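Local atomic coordinates of phenazine biosynthesis protein, PhzF family (Bacillus anthracis, PDB entry 3EDN), a protein that belongs to the PhzF family of proteins with a diaminopimelate epimerase-like fold, and probably acts as an isomerase in phenazine biosynthesis or related metabolism. Residues 142-147 / 167-172; 2-7 / 29-34; 109-112 / 116-119. One frame throughout, in Å; residues are numbered along the deposited sequence. Where two conformers were deposited one is given.

Contact 1. Residues 142-147 / 167-172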
loop_
_atom_site.group_PDB
_atom_site.type_symbol
_atom_site.label_atom_id
_atom_site.label_comp_id
_atom_site.label_asym_id
_atom_site.label_seq_id
_atom_site.Cartn_x
_atom_site.Cartn_y
_atom_site.Cartn_z
ATOM N N ILE A 142 -18.271 24.001 -28.058
ATOM C CA ILE A 142 -17.299 24.847 -27.369
ATOM C C ILE A 142 -17.658 26.332 -27.430
ATOM O O ILE A 142 -16.809 27.194 -27.221
ATOM C CB ILE A 142 -15.834 24.584 -27.835
ATOM C CG1 ILE A 142 -15.658 24.718 -29.351
ATOM C CG2 ILE A 142 -15.379 23.187 -27.407
ATOM C CD1 ILE A 142 -14.205 24.471 -29.803
ATOM N N GLY A 143 -18.930 26.626 -27.703
ATOM C CA GLY A 143 -19.426 27.988 -27.602
ATOM C C GLY A 143 -19.070 28.893 -28.766
ATOM O O GLY A 143 -19.122 30.113 -28.641
ATOM N N LEU A 144 -18.726 28.289 -29.905
ATOM C CA LEU A 144 -18.291 29.023 -31.085
ATOM C C LEU A 144 -19.260 28.857 -32.251
ATOM O O LEU A 144 -20.246 28.122 -32.164
ATOM C CB LEU A 144 -16.918 28.528 -31.523
ATOM C CG LEU A 144 -15.788 28.721 -30.512
ATOM C CD1 LEU A 144 -14.533 28.064 -31.083
ATOM C CD2 LEU A 144 -15.564 30.185 -30.246
ATOM N N GLU A 145 -18.965 29.546 -33.351
ATOM C CA GLU A 145 -19.681 29.313 -34.600
ATOM C C GLU A 145 -18.726 28.673 -35.592
ATOM O O GLU A 145 -17.504 28.669 -35.391
ATOM C CB GLU A 145 -20.286 30.607 -35.169
ATOM C CG GLU A 145 -21.264 31.316 -34.241
ATOM C CD GLU A 145 -22.559 30.540 -34.039
ATOM O OE1 GLU A 145 -22.884 29.679 -34.890
ATOM O OE2 GLU A 145 -23.254 30.793 -33.025
ATOM N N VAL A 146 -19.271 28.123 -36.667
ATOM C CA VAL A 146 -18.469 27.312 -37.574
ATOM C C VAL A 146 -17.321 28.076 -38.279
ATOM O O VAL A 146 -16.278 27.498 -38.622
ATOM C CB VAL A 146 -19.369 26.523 -38.575
ATOM C CG1 VAL A 146 -19.882 27.427 -39.715
ATOM C CG2 VAL A 146 -18.629 25.331 -39.120
ATOM N N ASN A 147 -17.500 29.383 -38.466
ATOM C CA ASN A 147 -16.465 30.194 -39.100
ATOM C C ASN A 147 -15.393 30.669 -38.125
ATOM O O ASN A 147 -14.511 31.432 -38.496
ATOM C CB ASN A 147 -17.059 31.391 -39.857
ATOM C CG ASN A 147 -17.744 32.387 -38.943
ATOM O OD1 ASN A 147 -18.057 32.084 -37.781
ATOM N ND2 ASN A 147 -18.005 33.590 -39.469
ATOM N N VAL A 167 -8.591 20.617 -32.433
ATOM C CA VAL A 167 -9.527 21.458 -33.176
ATOM C C VAL A 167 -8.875 22.813 -33.515
ATOM O O VAL A 167 -8.846 23.727 -32.674
ATOM C CB VAL A 167 -10.798 21.719 -32.347
ATOM C CG1 VAL A 167 -11.815 22.521 -33.167
ATOM C CG2 VAL A 167 -11.414 20.405 -31.893
ATOM N N PRO A 168 -8.333 22.944 -34.734
ATOM C CA PRO A 168 -7.725 24.228 -35.111
ATOM C C PRO A 168 -8.757 25.361 -35.193
ATOM O O PRO A 168 -9.785 25.224 -35.883
ATOM C CB PRO A 168 -7.106 23.937 -36.484
ATOM C CG PRO A 168 -6.904 22.405 -36.496
ATOM C CD PRO A 168 -8.141 21.912 -35.778
ATOM N N VAL A 169 -8.492 26.452 -34.471
ATOM C CA VAL A 169 -9.316 27.666 -34.544
ATOM C C VAL A 169 -8.488 28.846 -35.083
ATOM O O VAL A 169 -7.259 28.777 -35.160
ATOM C CB VAL A 169 -10.009 27.995 -33.188
ATOM C CG1 VAL A 169 -10.874 26.822 -32.727
ATOM C CG2 VAL A 169 -8.973 28.343 -32.144
ATOM N N LYS A 170 -9.163 29.913 -35.488
ATOM C CA LYS A 170 -8.494 30.976 -36.227
ATOM C C LYS A 170 -7.393 31.695 -35.445
ATOM O O LYS A 170 -6.317 31.933 -35.984
ATOM C CB LYS A 170 -9.519 31.976 -36.767
ATOM C CG LYS A 170 -10.218 31.498 -38.047
ATOM C CD LYS A 170 -11.311 32.488 -38.469
ATOM C CE LYS A 170 -11.784 32.221 -39.895
ATOM N NZ LYS A 170 -12.272 30.857 -40.121
ATOM N N ASN A 171 -7.657 32.033 -34.185
ATOM C CA ASN A 171 -6.713 32.856 -33.418
ATOM C C ASN A 171 -7.032 32.915 -31.929
ATOM O O ASN A 171 -7.970 32.251 -31.468
ATOM C CB ASN A 171 -6.607 34.261 -34.035
ATOM C CG ASN A 171 -7.942 34.955 -34.149
ATOM O OD1 ASN A 171 -8.833 34.778 -33.321
ATOM N ND2 ASN A 171 -8.090 35.756 -35.195
ATOM N N LEU A 172 -6.265 33.717 -31.174
ATOM C CA LEU A 172 -6.467 33.815 -29.722
ATOM C C LEU A 172 -7.798 34.447 -29.335
ATOM O O LEU A 172 -8.411 34.064 -28.328
ATOM C CB LEU A 172 -5.310 34.552 -29.053
ATOM C CG LEU A 172 -3.954 33.876 -29.152
ATOM C CD1 LEU A 172 -2.866 34.826 -28.638
ATOM C CD2 LEU A 172 -3.930 32.512 -28.421
#
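Leu-144 and Asn-147 lie in the loop that leaves the Schellman motif at the end of helix 135-141, and they meet Val-169 and Lys-170 in the link from strand 163-168 to helix 172-177. Gly-143 is the C-prime residue of that motif; its positive phi suits a residue without a side chain. The polar half of the contact is one bond, from Lys-170 NZ to the backbone oxygen Asn-147 O at 2.8 Å. The ammonium group stands above the carbonyl plane, about 49° out of it. A long lysine suits this place because the backbones are well separated, with Lys-170 CA 8.5 Å from Asn-147 CA; the chain runs extended until a final bend (chi4 56°) turns NZ onto the oxygen. NZ also bonds Leu-149 O, so a single charge ties two carbonyls of the loop. In the apolar half, Leu-144 CD1 touches Val-169 CG1 at 4.2 Å, the two side chains crossing at nearly a right angle. Both are buried under helix 172-177, where Val-174 touches each of them, while backbone bonds from Val-167 and Val-169 to Ile-200 hold the second segment against strand 196-201.

Contact 2. Residues 2-7 / 29-34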
loop_
_atom_site.group_PDB
_atom_site.type_symbol
_atom_site.label_atom_id
_atom_site.label_comp_id
_atom_site.label_asym_id
_atom_site.label_seq_id
_atom_site.Cartn_x
_atom_site.Cartn_y
_atom_site.Cartn_z
ATOM N N LYS A 2 -1.493 11.127 12.691
ATOM C CA LYS A 2 -0.134 11.341 12.226
ATOM C C LYS A 2 -0.099 12.613 11.395
ATOM O O LYS A 2 -1.099 12.982 10.779
ATOM C CB LYS A 2 0.346 10.152 11.399
ATOM C CG LYS A 2 0.556 8.887 12.219
ATOM C CD LYS A 2 1.268 7.805 11.419
ATOM C CE LYS A 2 0.373 7.238 10.323
ATOM N NZ LYS A 2 1.137 6.307 9.447
ATOM N N THR A 3 1.051 13.278 11.383
ATOM C CA THR A 3 1.214 14.508 10.613
ATOM C C THR A 3 2.074 14.254 9.389
ATOM O O THR A 3 3.221 13.825 9.505
ATOM C CB THR A 3 1.839 15.629 11.453
ATOM O OG1 THR A 3 0.962 15.962 12.537
ATOM C CG2 THR A 3 2.065 16.875 10.588
ATOM N N ILE A 4 1.515 14.538 8.214
ATOM C CA ILE A 4 2.227 14.311 6.958
ATOM C C ILE A 4 2.488 15.646 6.280
ATOM O O ILE A 4 1.561 16.427 6.082
ATOM C CB ILE A 4 1.403 13.433 5.991
ATOM C CG1 ILE A 4 0.842 12.193 6.695
ATOM C CG2 ILE A 4 2.237 13.060 4.760
ATOM C CD1 ILE A 4 1.875 11.372 7.413
ATOM N N ASN A 5 3.740 15.913 5.926
ATOM C CA ASN A 5 4.055 17.128 5.183
ATOM C C ASN A 5 3.853 16.890 3.690
ATOM O O ASN A 5 4.425 15.957 3.114
ATOM C CB ASN A 5 5.485 17.585 5.461
ATOM C CG ASN A 5 5.675 18.091 6.884
ATOM O OD1 ASN A 5 4.806 18.760 7.449
ATOM N ND2 ASN A 5 6.830 17.801 7.449
ATOM N N VAL A 6 3.023 17.727 3.079
ATOM C CA VAL A 6 2.713 17.615 1.656
ATOM C C VAL A 6 3.187 18.880 0.965
ATOM O O VAL A 6 2.976 19.978 1.450
ATOM C CB VAL A 6 1.206 17.441 1.454
ATOM C CG1 VAL A 6 0.858 17.243 -0.028
ATOM C CG2 VAL A 6 0.724 16.238 2.257
ATOM N N PHE A 7 3.838 18.715 -0.185
ATOM C CA PHE A 7 4.247 19.859 -0.984
ATOM C C PHE A 7 3.316 20.051 -2.167
ATOM O O PHE A 7 2.730 19.098 -2.697
ATOM C CB PHE A 7 5.696 19.692 -1.456
ATOM C CG PHE A 7 6.694 19.836 -0.351
ATOM C CD1 PHE A 7 7.329 21.042 -0.132
ATOM C CD2 PHE A 7 6.981 18.760 0.476
ATOM C CE1 PHE A 7 8.237 21.179 0.897
ATOM C CE2 PHE A 7 7.876 18.897 1.508
ATOM C CZ PHE A 7 8.511 20.107 1.707
ATOM N N ASP A 29 7.585 6.109 2.259
ATOM C CA ASP A 29 7.851 4.730 2.686
ATOM C C ASP A 29 7.175 4.374 4.004
ATOM O O ASP A 29 7.056 3.194 4.325
ATOM C CB ASP A 29 9.361 4.424 2.753
ATOM C CG ASP A 29 9.973 4.109 1.379
ATOM O OD1 ASP A 29 9.237 3.684 0.458
ATOM O OD2 ASP A 29 11.207 4.309 1.221
ATOM N N GLY A 30 6.703 5.370 4.742
ATOM C CA GLY A 30 5.987 5.112 6.000
ATOM C C GLY A 30 4.478 4.963 5.907
ATOM O O GLY A 30 3.800 4.912 6.940
ATOM N N LEU A 31 3.953 4.875 4.682
ATOM C CA LEU A 31 2.504 4.942 4.444
ATOM C C LEU A 31 1.953 3.700 3.756
ATOM O O LEU A 31 2.599 3.111 2.899
ATOM C CB LEU A 31 2.183 6.138 3.542
ATOM C CG LEU A 31 2.566 7.486 4.145
ATOM C CD1 LEU A 31 2.500 8.574 3.113
ATOM C CD2 LEU A 31 1.644 7.791 5.325
ATOM N N THR A 32 0.735 3.314 4.124
ATOM C CA THR A 32 0.008 2.298 3.378
ATOM C C THR A 32 -0.709 2.927 2.183
ATOM O O THR A 32 -0.896 4.148 2.128
ATOM C CB THR A 32 -1.075 1.644 4.231
ATOM O OG1 THR A 32 -2.101 2.613 4.525
ATOM C CG2 THR A 32 -0.475 1.122 5.552
ATOM N N GLU A 33 -1.125 2.081 1.250
ATOM C CA GLU A 33 -1.913 2.532 0.109
ATOM C C GLU A 33 -3.231 3.192 0.536
ATOM O O GLU A 33 -3.716 4.101 -0.138
ATOM C CB GLU A 33 -2.146 1.378 -0.874
ATOM C CG GLU A 33 -3.048 0.264 -0.391
ATOM C CD GLU A 33 -2.447 -0.604 0.713
ATOM O OE1 GLU A 33 -1.208 -0.674 0.833
ATOM O OE2 GLU A 33 -3.234 -1.225 1.460
ATOM N N GLU A 34 -3.813 2.759 1.649
ATOM C CA GLU A 34 -5.050 3.379 2.104
ATOM C C GLU A 34 -4.780 4.779 2.624
ATOM O O GLU A 34 -5.561 5.710 2.376
ATOM C CB GLU A 34 -5.714 2.522 3.174
ATOM C CG GLU A 34 -6.283 1.242 2.588
ATOM C CD GLU A 34 -7.141 0.480 3.587
ATOM O OE1 GLU A 34 -7.862 1.132 4.370
ATOM O OE2 GLU A 34 -7.103 -0.772 3.558
HETATM O O HOH W 1 1.544 3.656 8.121
#
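The ammonium nitrogen NZ of Lys-2 is gripped by several groups, one of which links it to Gly-30 across the contact. It forms salt bridges with Glu-35 OE2 of its own chain and with Glu-99 OE2 of the second subunit. A water 3.0 Å from Lys-2 NZ accepts a weak bond from it. The same water stands 2.8 Å from Gly-30 O, to which it can donate, although other acceptors compete for its protons. Direct approach is looser, with Lys-2 NZ 3.9 Å from Gly-30 O, so the polar link across runs, at most weakly, through the water. A lysine suits this site: two carboxylates, one from each subunit, would stabilise its charge, and its chain bends at CG-CD (chi3 -70°).

Beside this polar end lies an apolar pair. Ile-4 CD1 meets Leu-31 CD2 at 4.2 Å, the two side chains sliding past each other in opposite directions. In Ile-4, chi1 of -48° sends CG1 toward the loop, and the second torsion, -53°, sets where CD1 meets the leucine. The tip of Lys-2 comes loosely near as well, NZ lying 4.4 Å from CD2 of Leu-31. Apolar side chains suit these two buried positions.

Thr-32 is the N-cap of helix 33-43: its side chain caps a backbone N in the first turn and its own backbone N donates to Glu-35 OE1, consistent with a capping box. Glu-35 thus serves the helix start and Lys-2 together. Ile-39 of that helix packs on Ile-4 and Leu-31, and Ile-299 touches the same two. Backbone bonds from Ile-4 to Val-297 and from Val-6 to Phe-295 pair strand 3-11 with strand 282-298, so the contact sets the loop leading into helix 33-43 against the first strand, beside the second subunit.

Contact 3. Residues 109-112 / 116-119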
loop_
_atom_site.group_PDB
_atom_site.type_symbol
_atom_site.label_atom_id
_atom_site.label_comp_id
_atom_site.label_asym_id
_atom_site.label_seq_id
_atom_site.Cartn_x
_atom_site.Cartn_y
_atom_site.Cartn_z
ATOM N N ILE A 109 17.039 14.429 -16.845
ATOM C CA ILE A 109 17.033 15.658 -16.083
ATOM C C ILE A 109 18.050 16.584 -16.715
ATOM O O ILE A 109 19.239 16.244 -16.805
ATOM C CB ILE A 109 17.389 15.396 -14.610
ATOM C CG1 ILE A 109 16.421 14.362 -14.029
ATOM C CG2 ILE A 109 17.382 16.722 -13.834
ATOM C CD1 ILE A 109 16.817 13.798 -12.668
ATOM N N GLY A 110 17.576 17.738 -17.172
ATOM C CA GLY A 110 18.428 18.667 -17.897
ATOM C C GLY A 110 18.230 20.077 -17.387
ATOM O O GLY A 110 17.503 20.299 -16.427
ATOM N N VAL A 111 18.905 21.026 -18.017
ATOM C CA VAL A 111 18.711 22.438 -17.726
ATOM C C VAL A 111 18.462 23.158 -19.036
ATOM O O VAL A 111 19.179 22.925 -20.014
ATOM C CB VAL A 111 19.948 23.057 -17.054
ATOM C CG1 VAL A 111 20.286 22.321 -15.770
ATOM C CG2 VAL A 111 21.142 23.052 -18.019
ATOM N N ASN A 112 17.445 24.018 -19.072
ATOM C CA ASN A 112 17.176 24.796 -20.278
ATOM C C ASN A 112 18.098 26.018 -20.366
ATOM O O ASN A 112 19.014 26.163 -19.554
ATOM C CB ASN A 112 15.695 25.179 -20.388
ATOM C CG ASN A 112 15.349 26.427 -19.603
ATOM O OD1 ASN A 112 16.096 26.849 -18.718
ATOM N ND2 ASN A 112 14.205 27.029 -19.926
ATOM N N GLU A 116 16.932 26.765 -15.766
ATOM C CA GLU A 116 15.879 26.014 -15.083
ATOM C C GLU A 116 15.995 24.512 -15.346
ATOM O O GLU A 116 16.209 24.105 -16.489
ATOM C CB GLU A 116 14.499 26.472 -15.574
ATOM C CG GLU A 116 14.216 27.970 -15.495
ATOM C CD GLU A 116 12.756 28.296 -15.769
ATOM O OE1 GLU A 116 12.359 28.343 -16.956
ATOM O OE2 GLU A 116 11.992 28.497 -14.793
ATOM N N THR A 117 15.822 23.701 -14.312
ATOM C CA THR A 117 15.816 22.261 -14.464
ATOM C C THR A 117 14.557 21.802 -15.188
ATOM O O THR A 117 13.439 22.210 -14.842
ATOM C CB THR A 117 15.934 21.566 -13.104
ATOM O OG1 THR A 117 17.247 21.809 -12.561
ATOM C CG2 THR A 117 15.710 20.066 -13.245
ATOM N N PHE A 118 14.757 20.982 -16.215
ATOM C CA PHE A 118 13.672 20.397 -16.986
ATOM C C PHE A 118 13.678 18.885 -16.839
ATOM O O PHE A 118 14.736 18.260 -16.793
ATOM C CB PHE A 118 13.849 20.773 -18.470
ATOM C CG PHE A 118 13.097 22.005 -18.871
ATOM C CD1 PHE A 118 13.393 23.250 -18.316
ATOM C CD2 PHE A 118 12.058 21.915 -19.779
ATOM C CE1 PHE A 118 12.655 24.377 -18.693
ATOM C CE2 PHE A 118 11.343 23.023 -20.153
ATOM C CZ PHE A 118 11.632 24.249 -19.611
ATOM N N ILE A 119 12.489 18.306 -16.759
ATOM C CA ILE A 119 12.302 16.863 -16.601
ATOM C C ILE A 119 11.668 16.361 -17.894
ATOM O O ILE A 119 10.591 16.841 -18.284
ATOM C CB ILE A 119 11.329 16.549 -15.446
ATOM C CG1 ILE A 119 11.777 17.254 -14.156
ATOM C CG2 ILE A 119 11.186 15.056 -15.250
ATOM C CD1 ILE A 119 13.224 17.019 -13.768
#
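Strands 109-111 and 117-119 run antiparallel as the two arms of a beta hairpin, their axes twisted to 143° in direction. Gly-110 and Phe-118 form the hydrogen-bonded pair: Gly-110 N reaches Phe-118 O at 2.9 Å, nearly straight and in the carbonyl plane, and Phe-118 N approaches Gly-110 O at 2.8 Å from above the carbonyl plane of Gly-110. Toward the turn, Asn-112 N bonds Glu-116 O at 2.9 Å. The return bond is made by a side chain, Glu-116 N donating to Asn-112 OD1 at 3.1 Å, so asparagine suits this position by supplying a carbonyl that closes the loop. With CG between the backbone N and the carbonyl carbon (chi1 84°), the amide turns toward the other arm.

Beyond that bond, the same amide approaches the Phe-118 ring obliquely, with Asn-112 ND2 3.3 Å from Phe-118 CE1 and the two planes only 24° apart. On the other face, Ile-109 CG2 touches Thr-117 CG2 at 3.8 Å, and Ile-109 CG1 lies 4.2 Å from Ile-119 CD1, the two isoleucines side by side. Thr-117 turns its hydroxyl to Glu-86. That aliphatic face packs on helix 74-86, where Ile-81 touches both isoleucines, while Phe-118 lies against Ala-286 and Thr-288 of strand 282-298, the next strand beside 117-122.

In the fold
From the N terminus, contact 2 closes first, joining the opening strand to the loop that leads into helix 33-43 after the intervening strand 20-25. Contact 3 follows as a tight hairpin with three residues between its segments, and contact 1 comes last, closing a loop of 19 residues that contains most of the hairpin 156-159/163-168. The three are in series; none nests in or crosses another. Contacts 2 and 3 belong to the first of the two lobes characteristic of the diaminopimelate epimerase-like fold, contact 1 to the second, about 45 Å from contact 2 between centres. Strand 282-298 pairs with both 3-11 and 117-122, tying contacts 2 and 3 together.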